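Local coordinates for transmembrane beta-barrels (Synthetic construct, PDB 6X9Z), which has no natural function, being a de novo designed eight-stranded antiparallel beta-barrel intended to fold as a transmembrane protein, at residues Phe37-Tyr42 with Phe51-Gly56; Tyr69-Phe74 with Met101-Trp106; Asn20-Val25 with Trp44-Leu49; Met9-Val14 with Gly27-Val32. All blocks are in the same frame, centred on the assembly; numbering follows the deposited sequence.

How the contacts relate
All four contacts lie in one eight-stranded antiparallel sheet closed into a barrel. Contacts 4, 3 and 1 join successive strands, 8-17 to 22-31, 22-31 to 36-45 and 36-45 to 49-59; contact 2 joins 66-77 to 98-106 past the strand between them, through side chains in the interior. Along the chain contact 4 opens first, contact 3 interleaves with both 4 and 1, and contact 2 follows. The centres of contacts 1 and 4 are about 8 Å apart and those of 1 and 2 about 10 Å, so their inward polar groups can form one network around Asp39 and Lys71. Contact 3, centred about 16 Å from contacts 1 and 2, sits at a barrel end.

Contact 1 of 4, residues Phe37-Tyr42 with Phe51-Gly56; sequences FLDVGY and FLEVGG
Asp39 and Gly41 pair with Gly55 and Glu53 in a beta hairpin, strands 36-45 and 49-59, two neighbouring strands of the antiparallel barrel wall. The strand directions differ by 168°, and two hydrogen-bonded pairs hold them together. Asp39 N reaches Gly55 O at a short 2.6 Å, and Gly55 N returns to Asp39 O at 2.9 Å. One pair further on, Gly41 N gives to Glu53 O and Glu53 N gives to Gly41 O. Between these rungs the backbones come close enough for CA-H...O contacts, such as Val40 CA to Glu53 O at 3.3 Å.

On the outer face, Val40 and Val54 lie side by side and point the same way, Val40 CG1 meeting Val54 CG2 at 4.1 Å. Val54 CG2 is anti to the carbonyl carbon, beside the backbone N, and makes that touch. Leu38, Tyr42 and Leu52 share this face, a largely apolar surface consistent with lipid contact. At Gly56 a CB would fall about 2.3 Å from Phe37 O; with the backbone as it is, a side chain there would probably collide with the facing strand.

Asp39 and Glu53 turn to the other face, inside the barrel, where Asp39 OD1 and Glu53 OE2 stand 4.4 Å apart without bonding. Lys71 forms a salt bridge with Asp39 OD2, which also accepts from Gln29 NE2, and makes a long, weak ion pair with Glu53 OE2. The hairpin thus brings two acids close together, and their mutual repulsion is probably eased by Lys71, reaching in from strand 66-77.

Contact 2 of 4, residues Tyr69-Phe74 with Met101-Trp106; sequences YVKAGF and MVEYGW
Glu103 OE1 is gripped by two side chains of strand 66-77: it accepts a very short bond from Tyr69 OH, 2.5 Å, and a weak one from Lys71 NZ at 3.2 Å that is also a salt bridge. The contact spans the interior of the beta-barrel, for strands 66-77 and 98-106 are next but one in the sheet and the axes of the two segments come no closer than 9.1 Å, 43° from parallel. Side chains make nearly all of the contact. Glu103 OE1 lies at the edge of the Tyr69 ring, near its plane. The carboxylate stands steeply to the ring, the two planes 78° apart. Glu103 and Lys71 both run out as extended chains and cross at about a right angle, with Lys71 CE 3.1 Å from Glu103 OE2. Lys71 NZ also bridges to Asp39 OD2, its stronger partner, so the ammonium ties this carboxylate to the acid of strand 36-45. Met101, extended and crossing the tyrosine at about a right angle, sets its methyl CE 3.2 Å from Tyr69 OH and 4.1 Å from Tyr69 CZ.

Contact 3 of 4, residues Asn20-Val25 with Trp44-Leu49; sequences NTVDVV and WNNSSL
Asn45 ND2 spends its two N-H groups on Thr21, just ahead of strand 22-31, and Asp23 within it. It gives an almost straight bond of 3.2 Å to Thr21 OG1 and a shorter one of 2.9 Å to Asp23 OD2. Both acceptors lie in the amide plane, but the amide meets OD2 from above the carboxylate, and the two planes are 53° apart. Next to it Asn46 OD1 takes Val22 N at 2.7 Å, the N-H coming from above the amide carbonyl plane, while Asn46 N returns to Val22 O. Val24 and Trp44 then form a backbone pair bonded both ways, and on their side of the sheet Val24 CG2 presses to 3.4 Å against CE3 at the edge of the indole.

These residues lie at the open end of the hairpin of strands 22-31 and 36-45, where the latter runs into the turn toward strand 49-59. That connection starts with an Asx turn: Asn45 OD1 accepts from Ser47 N at 2.9 Å and, from the opposite face of the amide, from Ser47 OG at 2.5 Å. Ser48 and Leu49 both face Asn45 in a G1 beta bulge. With Asn45 CG anti to the backbone N (chi1 -178°), one amide serves turn and neighbouring strand together; an alanine here would probably leave Thr21 and Asp23 without this donor and free the Ser47 hydroxyl to turn. In the second shell, Asn17 ND2 bonds to Asp23 OD1, and Thr21 OG1 bonds to Asp19 OD1.

Contact 4 of 4, residues Met9-Val14 with Gly27-Val32; sequences MVYVVV and GAQYAV
Tyr11 and Gly27 form one of two hydrogen-bonded pairs in the hairpin of strands 8-17 and 22-31; Met9 and Gln29 form the other. The bonds run both ways in each: Tyr11 N to Gly27 O and Gly27 N to Tyr11 O are each 3.0 Å, and Gln29 N reaches Met9 O at 2.9 Å. Val10 and Ala28 face each other between them, with Ala28 CA 3.2 Å from Met9 O in a CA-H...O contact.

The aromatic packing lies on the inner face. Tyr11 CG is set between the backbone N and the carbonyl carbon (chi1 67°), and the ring folds back over Gly27, as in the mortise-tenon joints of outer-membrane barrels. Gly27 CA makes a CH-pi contact 4.1 Å from the ring centroid, and a CB on Gly27 would fall 2.9 Å from Tyr11 OH, a clash. Beyond the glycine, Tyr11 CE2 lies 3.8 Å from Gln29 CG.

The polar ends go past this pair: Tyr11 OH bonds to Asp39 OD1, beside the Gln29 amide on the same carboxylate. An alanine in place of Tyr11 would probably uncover Gly27 and leave Asp39 OD1 without its phenol partner.

Around the hairpin, strand 112-121 pairs with 8-17 through Val10 and Val12, strand 36-45 bonds to Ala28 through Val40, and Met101 of strand 98-106, beyond 112-121, packs against Tyr11 and Gln29 in the interior.

Contact 1 of 4, residues Phe37-Tyr42 with Phe51-Gly56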
# COMPACT_ATOMS: atom_id res chain seq x y z
N PHE A 37 -2.50 -1.59 -11.09
CA PHE A 37 -2.07 -0.31 -10.56
C PHE A 37 -0.59 -0.38 -10.20
O PHE A 37 -0.05 -1.46 -9.94
CB PHE A 37 -2.89 0.11 -9.33
CG PHE A 37 -2.74 -0.80 -8.14
CD1 PHE A 37 -1.84 -0.50 -7.13
CD2 PHE A 37 -3.52 -1.94 -8.02
CE1 PHE A 37 -1.71 -1.33 -6.03
CE2 PHE A 37 -3.39 -2.78 -6.93
CZ PHE A 37 -2.49 -2.47 -5.93
N LEU A 38 0.06 0.78 -10.23
CA LEU A 38 1.42 0.93 -9.77
C LEU A 38 1.41 1.51 -8.36
O LEU A 38 0.48 2.23 -7.98
CB LEU A 38 2.24 1.82 -10.70
CG LEU A 38 2.35 1.28 -12.13
CD1 LEU A 38 3.06 2.27 -13.05
CD2 LEU A 38 3.06 -0.07 -12.14
N ASP A 39 2.44 1.17 -7.59
CA ASP A 39 2.56 1.63 -6.22
C ASP A 39 4.00 2.06 -6.00
O ASP A 39 4.93 1.31 -6.30
CB ASP A 39 2.17 0.53 -5.23
CG ASP A 39 1.93 1.05 -3.82
OD1 ASP A 39 2.64 1.99 -3.40
OD2 ASP A 39 1.04 0.52 -3.13
N VAL A 40 4.18 3.28 -5.52
CA VAL A 40 5.46 3.78 -5.06
C VAL A 40 5.23 4.39 -3.68
O VAL A 40 4.15 4.90 -3.38
CB VAL A 40 6.07 4.82 -6.02
CG1 VAL A 40 6.35 4.19 -7.38
CG2 VAL A 40 5.15 6.02 -6.17
N GLY A 41 6.26 4.32 -2.85
CA GLY A 41 6.14 4.85 -1.51
C GLY A 41 7.45 4.93 -0.77
O GLY A 41 8.36 4.13 -1.01
N TYR A 42 7.58 5.91 0.11
CA TYR A 42 8.74 6.08 0.96
C TYR A 42 8.33 5.73 2.39
O TYR A 42 7.32 6.24 2.88
CB TYR A 42 9.29 7.50 0.88
CG TYR A 42 10.59 7.73 1.63
CD1 TYR A 42 11.82 7.57 1.00
CD2 TYR A 42 10.59 8.10 2.96
CE1 TYR A 42 13.01 7.78 1.68
CE2 TYR A 42 11.77 8.31 3.65
CZ TYR A 42 12.98 8.15 3.00
OH TYR A 42 14.16 8.36 3.68
N PHE A 51 13.37 3.09 3.43
CA PHE A 51 13.32 2.26 2.24
C PHE A 51 12.43 2.89 1.19
O PHE A 51 11.42 3.52 1.50
CB PHE A 51 12.81 0.85 2.56
CG PHE A 51 11.40 0.81 3.05
CD1 PHE A 51 10.34 0.67 2.17
CD2 PHE A 51 11.12 0.91 4.40
CE1 PHE A 51 9.04 0.64 2.62
CE2 PHE A 51 9.82 0.88 4.86
CZ PHE A 51 8.77 0.74 3.97
N LEU A 52 12.83 2.71 -0.07
CA LEU A 52 12.03 3.10 -1.23
C LEU A 52 11.31 1.86 -1.74
O LEU A 52 11.95 0.84 -2.04
CB LEU A 52 12.93 3.71 -2.31
CG LEU A 52 12.32 4.65 -3.35
CD1 LEU A 52 13.43 5.46 -4.01
CD2 LEU A 52 11.54 3.89 -4.40
N GLU A 53 9.99 1.94 -1.83
CA GLU A 53 9.16 0.80 -2.23
C GLU A 53 8.56 1.06 -3.60
O GLU A 53 8.01 2.14 -3.86
CB GLU A 53 8.06 0.55 -1.21
CG GLU A 53 7.05 -0.49 -1.64
CD GLU A 53 6.00 -0.74 -0.57
OE1 GLU A 53 6.38 -0.80 0.62
OE2 GLU A 53 4.81 -0.86 -0.93
N VAL A 54 8.68 0.07 -4.49
CA VAL A 54 8.13 0.13 -5.84
C VAL A 54 7.49 -1.22 -6.14
O VAL A 54 8.08 -2.27 -5.88
CB VAL A 54 9.20 0.47 -6.89
CG1 VAL A 54 8.67 0.23 -8.29
CG2 VAL A 54 9.65 1.91 -6.74
N GLY A 55 6.28 -1.19 -6.68
CA GLY A 55 5.59 -2.41 -7.04
C GLY A 55 4.22 -2.09 -7.58
O GLY A 55 3.93 -0.96 -7.96
N GLY A 56 3.36 -3.11 -7.58
CA GLY A 56 1.99 -2.92 -8.00
C GLY A 56 1.21 -4.20 -7.79
O GLY A 56 1.70 -5.16 -7.20

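Contact 2 of 4, residues Tyr69-Phe74 with Met101-Trp106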
# COMPACT_ATOMS: atom_id res chain seq x y z
N TYR A 69 -7.62 -5.26 -2.92
CA TYR A 69 -6.43 -5.25 -3.76
C TYR A 69 -5.43 -6.26 -3.22
O TYR A 69 -5.39 -6.54 -2.02
CB TYR A 69 -5.79 -3.86 -3.85
CG TYR A 69 -5.21 -3.35 -2.55
CD1 TYR A 69 -3.87 -3.54 -2.25
CD2 TYR A 69 -5.99 -2.67 -1.63
CE1 TYR A 69 -3.32 -3.08 -1.07
CE2 TYR A 69 -5.46 -2.21 -0.44
CZ TYR A 69 -4.12 -2.42 -0.17
OH TYR A 69 -3.58 -1.96 1.01
N VAL A 70 -4.63 -6.81 -4.13
CA VAL A 70 -3.44 -7.57 -3.79
C VAL A 70 -2.28 -6.91 -4.53
O VAL A 70 -2.45 -6.41 -5.65
CB VAL A 70 -3.57 -9.07 -4.15
CG1 VAL A 70 -3.82 -9.25 -5.64
CG2 VAL A 70 -2.35 -9.87 -3.68
N LYS A 71 -1.12 -6.86 -3.89
CA LYS A 71 0.00 -6.16 -4.49
C LYS A 71 1.29 -6.83 -4.07
O LYS A 71 1.36 -7.52 -3.05
CB LYS A 71 0.02 -4.68 -4.10
CG LYS A 71 0.46 -4.41 -2.68
CD LYS A 71 0.46 -2.91 -2.38
CE LYS A 71 1.05 -2.63 -1.01
NZ LYS A 71 0.97 -1.19 -0.65
N ALA A 72 2.32 -6.63 -4.88
CA ALA A 72 3.66 -7.11 -4.58
C ALA A 72 4.66 -6.12 -5.15
O ALA A 72 4.38 -5.43 -6.14
CB ALA A 72 3.91 -8.52 -5.13
N GLY A 73 5.83 -6.06 -4.52
CA GLY A 73 6.88 -5.18 -4.99
C GLY A 73 8.20 -5.43 -4.30
O GLY A 73 8.48 -6.56 -3.86
N PHE A 74 9.03 -4.40 -4.19
CA PHE A 74 10.33 -4.51 -3.56
C PHE A 74 10.60 -3.27 -2.73
O PHE A 74 10.18 -2.17 -3.08
CB PHE A 74 11.44 -4.71 -4.60
CG PHE A 74 11.28 -5.95 -5.43
CD1 PHE A 74 11.80 -7.15 -5.00
CD2 PHE A 74 10.60 -5.91 -6.63
CE1 PHE A 74 11.66 -8.30 -5.76
CE2 PHE A 74 10.44 -7.05 -7.39
CZ PHE A 74 10.97 -8.24 -6.96
N MET A 101 -7.80 2.61 4.80
CA MET A 101 -6.94 1.61 4.19
C MET A 101 -6.48 0.64 5.26
O MET A 101 -6.00 1.05 6.32
CB MET A 101 -5.74 2.27 3.51
CG MET A 101 -4.77 1.32 2.84
SD MET A 101 -3.45 2.28 2.09
CE MET A 101 -2.46 0.99 1.35
N VAL A 102 -6.65 -0.65 4.99
CA VAL A 102 -6.12 -1.71 5.84
C VAL A 102 -5.45 -2.73 4.94
O VAL A 102 -5.94 -3.02 3.84
CB VAL A 102 -7.22 -2.37 6.70
CG1 VAL A 102 -7.88 -1.34 7.59
CG2 VAL A 102 -8.25 -3.06 5.82
N GLU A 103 -4.31 -3.24 5.39
CA GLU A 103 -3.49 -4.09 4.54
C GLU A 103 -2.74 -5.09 5.40
O GLU A 103 -2.07 -4.70 6.35
CB GLU A 103 -2.51 -3.25 3.72
CG GLU A 103 -1.49 -4.07 2.98
CD GLU A 103 -0.64 -3.22 2.07
OE1 GLU A 103 -1.18 -2.23 1.52
OE2 GLU A 103 0.55 -3.54 1.90
N TYR A 104 -2.88 -6.36 5.06
CA TYR A 104 -2.02 -7.40 5.59
C TYR A 104 -0.92 -7.68 4.58
O TYR A 104 -1.20 -7.87 3.39
CB TYR A 104 -2.82 -8.67 5.88
CG TYR A 104 -1.96 -9.85 6.26
CD1 TYR A 104 -1.76 -10.90 5.38
CD2 TYR A 104 -1.34 -9.90 7.50
CE1 TYR A 104 -0.97 -11.98 5.73
CE2 TYR A 104 -0.55 -10.97 7.86
CZ TYR A 104 -0.37 -12.00 6.97
OH TYR A 104 0.42 -13.07 7.32
N GLY A 105 0.32 -7.68 5.04
CA GLY A 105 1.45 -7.84 4.15
C GLY A 105 2.49 -8.77 4.74
O GLY A 105 2.60 -8.93 5.96
N TRP A 106 3.26 -9.38 3.85
CA TRP A 106 4.37 -10.24 4.24
C TRP A 106 5.60 -9.87 3.43
O TRP A 106 5.50 -9.36 2.31
CB TRP A 106 4.03 -11.73 4.08
CG TRP A 106 3.65 -12.17 2.70
CD1 TRP A 106 2.39 -12.23 2.18
CD2 TRP A 106 4.53 -12.64 1.67
NE1 TRP A 106 2.43 -12.70 0.89
CE2 TRP A 106 3.73 -12.96 0.55
CE3 TRP A 106 5.91 -12.81 1.58
CZ2 TRP A 106 4.27 -13.44 -0.64
CZ3 TRP A 106 6.45 -13.29 0.40
CH2 TRP A 106 5.63 -13.60 -0.70

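Contact 3 of 4, residues Asn20-Val25 with Trp44-Leu49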
# COMPACT_ATOMS: atom_id res chain seq x y z
N ASN A 20 7.96 -6.78 16.03
CA ASN A 20 7.73 -5.69 16.98
C ASN A 20 8.42 -4.40 16.55
O ASN A 20 8.74 -3.55 17.39
CB ASN A 20 8.16 -6.08 18.40
CG ASN A 20 7.40 -7.27 18.94
OD1 ASN A 20 8.00 -8.25 19.39
ND2 ASN A 20 6.08 -7.18 18.90
N THR A 21 8.66 -4.25 15.26
CA THR A 21 9.00 -2.95 14.70
C THR A 21 7.74 -2.32 14.11
O THR A 21 6.69 -2.96 13.98
CB THR A 21 10.11 -3.08 13.65
OG1 THR A 21 9.61 -3.80 12.51
CG2 THR A 21 11.30 -3.82 14.23
N VAL A 22 7.85 -1.04 13.76
CA VAL A 22 6.73 -0.26 13.26
C VAL A 22 7.21 0.54 12.06
O VAL A 22 8.27 1.18 12.11
CB VAL A 22 6.16 0.68 14.34
CG1 VAL A 22 5.13 1.63 13.75
CG2 VAL A 22 5.55 -0.12 15.49
N ASP A 23 6.45 0.49 10.97
CA ASP A 23 6.71 1.30 9.78
C ASP A 23 5.68 2.40 9.66
O ASP A 23 4.52 2.23 10.03
CB ASP A 23 6.69 0.46 8.50
CG ASP A 23 7.63 -0.72 8.53
OD1 ASP A 23 7.18 -1.83 8.90
OD2 ASP A 23 8.82 -0.56 8.18
N VAL A 24 6.11 3.54 9.13
CA VAL A 24 5.22 4.57 8.61
C VAL A 24 5.57 4.74 7.14
O VAL A 24 6.73 5.01 6.80
CB VAL A 24 5.34 5.89 9.39
CG1 VAL A 24 4.68 5.76 10.75
CG2 VAL A 24 6.79 6.29 9.56
N VAL A 25 4.59 4.56 6.26
CA VAL A 25 4.81 4.57 4.83
C VAL A 25 3.90 5.61 4.21
O VAL A 25 2.68 5.62 4.44
CB VAL A 25 4.56 3.18 4.20
CG1 VAL A 25 4.76 3.22 2.70
CG2 VAL A 25 5.47 2.13 4.83
N TRP A 44 9.54 4.58 6.61
CA TRP A 44 10.50 4.64 7.69
C TRP A 44 10.14 3.58 8.72
O TRP A 44 8.98 3.47 9.11
CB TRP A 44 10.53 6.03 8.34
CG TRP A 44 11.35 6.10 9.58
CD1 TRP A 44 12.70 6.26 9.67
CD2 TRP A 44 10.87 6.01 10.93
NE1 TRP A 44 13.09 6.27 10.98
CE2 TRP A 44 11.98 6.12 11.78
CE3 TRP A 44 9.60 5.85 11.49
CZ2 TRP A 44 11.87 6.08 13.16
CZ3 TRP A 44 9.49 5.80 12.87
CH2 TRP A 44 10.62 5.92 13.69
N ASN A 45 11.14 2.80 9.14
CA ASN A 45 10.97 1.76 10.15
C ASN A 45 11.64 2.22 11.43
O ASN A 45 12.75 2.75 11.40
CB ASN A 45 11.56 0.44 9.66
CG ASN A 45 11.36 -0.70 10.65
OD1 ASN A 45 12.19 -0.93 11.53
ND2 ASN A 45 10.26 -1.43 10.50
N ASN A 46 10.96 2.02 12.56
CA ASN A 46 11.48 2.52 13.83
C ASN A 46 12.74 1.81 14.29
O ASN A 46 13.16 2.03 15.42
CB ASN A 46 10.41 2.43 14.92
CG ASN A 46 10.02 1.00 15.23
OD1 ASN A 46 10.25 0.10 14.43
ND2 ASN A 46 9.39 0.80 16.38
N SER A 47 13.35 0.96 13.47
CA SER A 47 14.69 0.45 13.74
C SER A 47 15.76 1.23 12.99
O SER A 47 16.87 0.72 12.81
CB SER A 47 14.77 -1.04 13.40
OG SER A 47 14.62 -1.27 12.01
N SER A 48 15.44 2.45 12.55
CA SER A 48 16.34 3.32 11.79
C SER A 48 16.73 2.66 10.46
O SER A 48 17.86 2.21 10.25
CB SER A 48 17.57 3.71 12.62
OG SER A 48 17.37 4.97 13.23
N LEU A 49 15.74 2.64 9.57
CA LEU A 49 15.87 1.96 8.29
C LEU A 49 14.82 2.58 7.36
O LEU A 49 13.63 2.28 7.50
CB LEU A 49 15.68 0.46 8.44
CG LEU A 49 15.73 -0.41 7.19
CD1 LEU A 49 17.15 -0.50 6.67
CD2 LEU A 49 15.17 -1.80 7.47

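Contact 4 of 4, residues Met9-Val14 with Gly27-Val32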
# COMPACT_ATOMS: atom_id res chain seq x y z
N MET A 9 -4.05 8.25 -6.07
CA MET A 9 -4.38 8.34 -4.66
C MET A 9 -3.09 8.35 -3.85
O MET A 9 -2.23 7.50 -4.04
CB MET A 9 -5.28 7.18 -4.24
CG MET A 9 -6.70 7.34 -4.76
SD MET A 9 -7.78 6.10 -4.05
CE MET A 9 -7.07 4.64 -4.80
N VAL A 10 -2.98 9.33 -2.96
CA VAL A 10 -1.88 9.41 -2.01
C VAL A 10 -2.35 8.77 -0.71
O VAL A 10 -3.46 9.04 -0.24
CB VAL A 10 -1.45 10.87 -1.78
CG1 VAL A 10 -0.45 10.96 -0.64
CG2 VAL A 10 -0.87 11.45 -3.05
N TYR A 11 -1.51 7.91 -0.15
CA TYR A 11 -1.85 7.20 1.07
C TYR A 11 -0.77 7.42 2.12
O TYR A 11 0.39 7.72 1.79
CB TYR A 11 -2.03 5.70 0.81
CG TYR A 11 -0.78 4.96 0.41
CD1 TYR A 11 0.09 4.45 1.37
CD2 TYR A 11 -0.46 4.75 -0.93
CE1 TYR A 11 1.23 3.76 1.02
CE2 TYR A 11 0.68 4.06 -1.30
CZ TYR A 11 1.53 3.57 -0.31
OH TYR A 11 2.67 2.88 -0.66
N VAL A 12 -1.16 7.27 3.38
CA VAL A 12 -0.22 7.24 4.49
C VAL A 12 -0.68 6.13 5.43
O VAL A 12 -1.85 6.09 5.82
CB VAL A 12 -0.13 8.59 5.22
CG1 VAL A 12 0.65 9.59 4.38
CG2 VAL A 12 -1.51 9.14 5.52
N VAL A 13 0.23 5.22 5.77
CA VAL A 13 -0.14 4.08 6.60
C VAL A 13 0.90 3.88 7.69
O VAL A 13 2.07 4.25 7.55
CB VAL A 13 -0.30 2.78 5.78
CG1 VAL A 13 -1.31 2.96 4.67
CG2 VAL A 13 1.04 2.31 5.23
N VAL A 14 0.44 3.27 8.78
CA VAL A 14 1.30 2.81 9.86
C VAL A 14 1.19 1.30 9.90
O VAL A 14 0.08 0.75 9.95
CB VAL A 14 0.91 3.44 11.21
CG1 VAL A 14 -0.60 3.39 11.42
CG2 VAL A 14 1.65 2.75 12.34
N GLY A 27 3.01 7.27 0.31
CA GLY A 27 3.22 6.99 -1.10
C GLY A 27 2.02 7.24 -1.99
O GLY A 27 1.14 8.04 -1.65
N ALA A 28 1.96 6.56 -3.13
CA ALA A 28 0.86 6.73 -4.06
C ALA A 28 0.56 5.42 -4.77
O ALA A 28 1.44 4.59 -4.97
CB ALA A 28 1.16 7.83 -5.09
N GLN A 29 -0.70 5.26 -5.15
CA GLN A 29 -1.16 4.16 -5.98
C GLN A 29 -1.84 4.74 -7.20
O GLN A 29 -2.80 5.52 -7.07
CB GLN A 29 -2.10 3.24 -5.20
CG GLN A 29 -1.42 2.49 -4.05
CD GLN A 29 -2.36 1.61 -3.25
OE1 GLN A 29 -3.58 1.78 -3.31
NE2 GLN A 29 -1.81 0.67 -2.50
N TYR A 30 -1.35 4.38 -8.38
CA TYR A 30 -1.86 4.91 -9.64
C TYR A 30 -2.43 3.76 -10.45
O TYR A 30 -1.70 2.82 -10.80
CB TYR A 30 -0.75 5.63 -10.40
CG TYR A 30 -1.20 6.20 -11.73
CD1 TYR A 30 -0.90 5.54 -12.92
CD2 TYR A 30 -1.93 7.37 -11.80
CE1 TYR A 30 -1.31 6.04 -14.13
CE2 TYR A 30 -2.35 7.88 -13.02
CZ TYR A 30 -2.03 7.21 -14.18
OH TYR A 30 -2.43 7.70 -15.40
N ALA A 31 -3.72 3.83 -10.75
CA ALA A 31 -4.39 2.81 -11.55
C ALA A 31 -4.04 3.03 -13.02
O ALA A 31 -4.44 4.04 -13.61
CB ALA A 31 -5.90 2.85 -11.33
N VAL A 32 -3.30 2.09 -13.61
CA VAL A 32 -2.91 2.20 -15.02
C VAL A 32 -3.91 1.56 -15.96
O VAL A 32 -3.86 1.82 -17.17
CB VAL A 32 -1.53 1.55 -15.26
CG1 VAL A 32 -0.47 2.20 -14.37
CG2 VAL A 32 -1.60 0.06 -15.00